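Side-chain contact in thioredoxin-like fold domain-containing protein (Enterococcus faecalis, PDB 1Z6M), which is of unknown function but has a thioredoxin-like fold with a CxxC pair at a helix start, consistent with a thiol-disulfide oxidoreductase role: residues Glu128-Ala132 and Thr133-Ala137. Residues are numbered along the deposited sequence; the frame is centred on the assembly and turned at random. Where two conformers were deposited one is given.
Sequences EQKDA and TLVSA
Lys130 and Asp131 meet the first turn of helix 132-145 from the loop that leads into it, and Asp131 is the N-cap of that helix. The whole contact lies on the surface of the thioredoxin-like fold, where the chain passes from helix 113-123 into helix 132-145. Walking in from the loop, Glu128 curls its carboxylate forward along the chain: OE2 accepts from Lys130 N at 3.0 Å, the N-H arriving from above the carboxylate plane, a bond that spans Gln129 and restrains the loop just before the cap. Gln129 pairs by its backbone with His84, which ties the loop to another part of the chain, and its NE2 bonds locally to Lys127 O. The Lys130 side chain is fully extended, and its CG passes Val135 CG2 at 4.3 Å, a loose aliphatic contact. Asp131 does the capping. With CG swung anti to the backbone N (chi1 -179°), OD1 is carried to Leu134 N, 3.0 Å away, in a fairly straight bond (167°) that approaches well out of the carboxylate plane. An acceptor is thus given to an N-H of the first turn, and the carboxylate's negative charge probably suits the positive end of the helix dipole. The Asp131 and Leu134 side chains cross at about a right angle, with Asp131 CG 3.5 Å from Leu134 CB. Asp131 O begins the helical bonding by accepting from Val135 N, while Val135 CG2, beside its own backbone N, rests against that oxygen. Ala132 continues the pattern, its O accepting from Ser136 N. A water gives a weak, 3.5 Å hydrogen bond to Asp131 OD1; its link to Thr133 OG1, 2.6 Å away, holds for one of two Thr133 conformers and is doubtful.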
ATOM      1  N   GLU A 128      -2.181   2.947  18.496  1.00 16.39           N
ATOM      2  CA  GLU A 128      -1.513   1.693  18.129  1.00 16.48           C
ATOM      3  C   GLU A 128      -2.533   0.568  18.134  1.00 16.64           C
ATOM      4  O   GLU A 128      -3.309   0.442  19.080  1.00 17.46           O
ATOM      5  CB  GLU A 128      -0.356   1.387  19.087  1.00 16.88           C
ATOM      6  CG  GLU A 128       0.571   0.247  18.631  1.00 18.28           C
ATOM      7  CD  GLU A 128       0.040  -1.141  18.962  1.00 19.75           C
ATOM      8  OE1 GLU A 128      -0.654  -1.308  19.996  1.00 20.27           O
ATOM      9  OE2 GLU A 128       0.323  -2.070  18.183  1.00 19.60           O
ATOM     10  N   GLN A 129      -2.536  -0.234  17.071  1.00 16.70           N
ATOM     11  CA  GLN A 129      -3.490  -1.327  16.933  1.00 16.79           C
ATOM     12  C   GLN A 129      -2.997  -2.380  15.960  1.00 16.61           C
ATOM     13  O   GLN A 129      -3.708  -2.754  15.024  1.00 16.80           O
ATOM     14  CB  GLN A 129      -4.863  -0.795  16.510  1.00 16.29           C
ATOM     15  CG  GLN A 129      -4.848   0.172  15.321  1.00 17.66           C
ATOM     16  CD  GLN A 129      -6.146   0.934  15.199  1.00 18.37           C
ATOM     17  OE1 GLN A 129      -7.181   0.377  14.825  1.00 20.42           O
ATOM     18  NE2 GLN A 129      -6.106   2.216  15.539  1.00 18.83           N
ATOM     19  N   LYS A 130      -1.786  -2.877  16.200  1.00 17.16           N
ATOM     20  CA  LYS A 130      -1.201  -3.896  15.325  1.00 16.89           C
ATOM     21  C   LYS A 130      -2.145  -5.095  15.213  1.00 16.75           C
ATOM     22  O   LYS A 130      -2.662  -5.585  16.217  1.00 17.02           O
ATOM     23  CB  LYS A 130       0.171  -4.341  15.838  1.00 16.90           C
ATOM     24  CG  LYS A 130       0.924  -5.308  14.918  1.00 16.42           C
ATOM     25  CD  LYS A 130       2.326  -5.589  15.455  1.00 17.50           C
ATOM     26  CE  LYS A 130       3.064  -6.648  14.656  1.00 19.37           C
ATOM     27  NZ  LYS A 130       4.342  -7.007  15.343  1.00 20.63           N
ATOM     28  N   ASP A 131      -2.394  -5.535  13.982  1.00 15.84           N
ATOM     29  CA  ASP A 131      -3.093  -6.795  13.741  1.00 15.87           C
ATOM     30  C   ASP A 131      -2.018  -7.783  13.296  1.00 15.71           C
ATOM     31  O   ASP A 131      -1.626  -7.812  12.127  1.00 14.49           O
ATOM     32  CB  ASP A 131      -4.183  -6.614  12.673  1.00 16.39           C
ATOM     33  CG  ASP A 131      -4.965  -7.888  12.395  1.00 17.12           C
ATOM     34  OD1 ASP A 131      -4.440  -8.992  12.641  1.00 18.57           O
ATOM     35  OD2 ASP A 131      -6.114  -7.780  11.906  1.00 19.52           O
ATOM     36  N   ALA A 132      -1.496  -8.556  14.246  1.00 15.09           N
ATOM     37  CA  ALA A 132      -0.353  -9.433  13.970  1.00 15.03           C
ATOM     38  C   ALA A 132      -0.661 -10.445  12.871  1.00 14.10           C
ATOM     39  O   ALA A 132       0.203 -10.761  12.045  1.00 14.28           O
ATOM     40  CB  ALA A 132       0.098 -10.136  15.243  1.00 15.58           C
ATOM     41  N   THR A 133      -1.890 -10.931  12.840  1.00 14.19           N
ATOM     42  CA  THR A 133      -2.301 -11.919  11.849  0.50 13.84           C
ATOM     43  C   THR A 133      -2.307 -11.273  10.454  1.00 13.74           C
ATOM     44  O   THR A 133      -1.839 -11.853   9.496  1.00 13.28           O
ATOM     45  CB  THR A 133      -3.656 -12.562  12.208  0.50 14.24           C
ATOM     46  OG1 THR A 133      -3.601 -13.026  13.562  0.50 14.72           O
ATOM     47  CG2 THR A 133      -3.956 -13.748  11.297  0.50 13.63           C
ATOM     48  N   LEU A 134      -2.841 -10.067  10.367  1.00 13.72           N
ATOM     49  CA  LEU A 134      -2.843  -9.357   9.098  1.00 14.02           C
ATOM     50  C   LEU A 134      -1.420  -9.055   8.627  1.00 13.15           C
ATOM     51  O   LEU A 134      -1.093  -9.274   7.453  1.00 12.95           O
ATOM     52  CB  LEU A 134      -3.669  -8.079   9.195  1.00 14.20           C
ATOM     53  CG  LEU A 134      -3.908  -7.308   7.896  1.00 16.65           C
ATOM     54  CD1 LEU A 134      -5.247  -6.582   7.944  1.00 17.96           C
ATOM     55  CD2 LEU A 134      -2.765  -6.324   7.625  1.00 18.08           C
ATOM     56  N   VAL A 135      -0.572  -8.555   9.528  1.00 12.90           N
ATOM     57  CA  VAL A 135       0.822  -8.259   9.193  1.00 13.19           C
ATOM     58  C   VAL A 135       1.503  -9.500   8.623  1.00 12.55           C
ATOM     59  O   VAL A 135       2.166  -9.426   7.576  1.00 12.42           O
ATOM     60  CB  VAL A 135       1.611  -7.719  10.419  1.00 13.14           C
ATOM     61  CG1 VAL A 135       3.114  -7.710  10.167  1.00 14.39           C
ATOM     62  CG2 VAL A 135       1.119  -6.318  10.787  1.00 14.00           C
ATOM     63  N   SER A 136       1.353 -10.637   9.313  1.00 12.00           N
ATOM     64  CA  SER A 136       1.964 -11.884   8.877  0.50 12.83           C
ATOM     65  C   SER A 136       1.345 -12.357   7.557  1.00 12.00           C
ATOM     66  O   SER A 136       2.038 -12.888   6.689  1.00 11.64           O
ATOM     67  CB  SER A 136       1.813 -12.941   9.975  0.50 13.13           C
ATOM     68  OG  SER A 136       1.892 -14.258   9.473  0.50 17.46           O
ATOM     69  N   ALA A 137       0.034 -12.150   7.408  1.00 11.37           N
ATOM     70  CA  ALA A 137      -0.659 -12.593   6.200  1.00 11.92           C
ATOM     71  C   ALA A 137      -0.125 -11.855   4.975  1.00 11.36           C
ATOM     72  O   ALA A 137       0.091 -12.460   3.928  1.00 11.55           O
ATOM     73  CB  ALA A 137      -2.163 -12.412   6.317  1.00 12.00           C
TER
HETATM   74  O   HOH W   1      -3.791 -11.138  15.301  1.00 30.05           O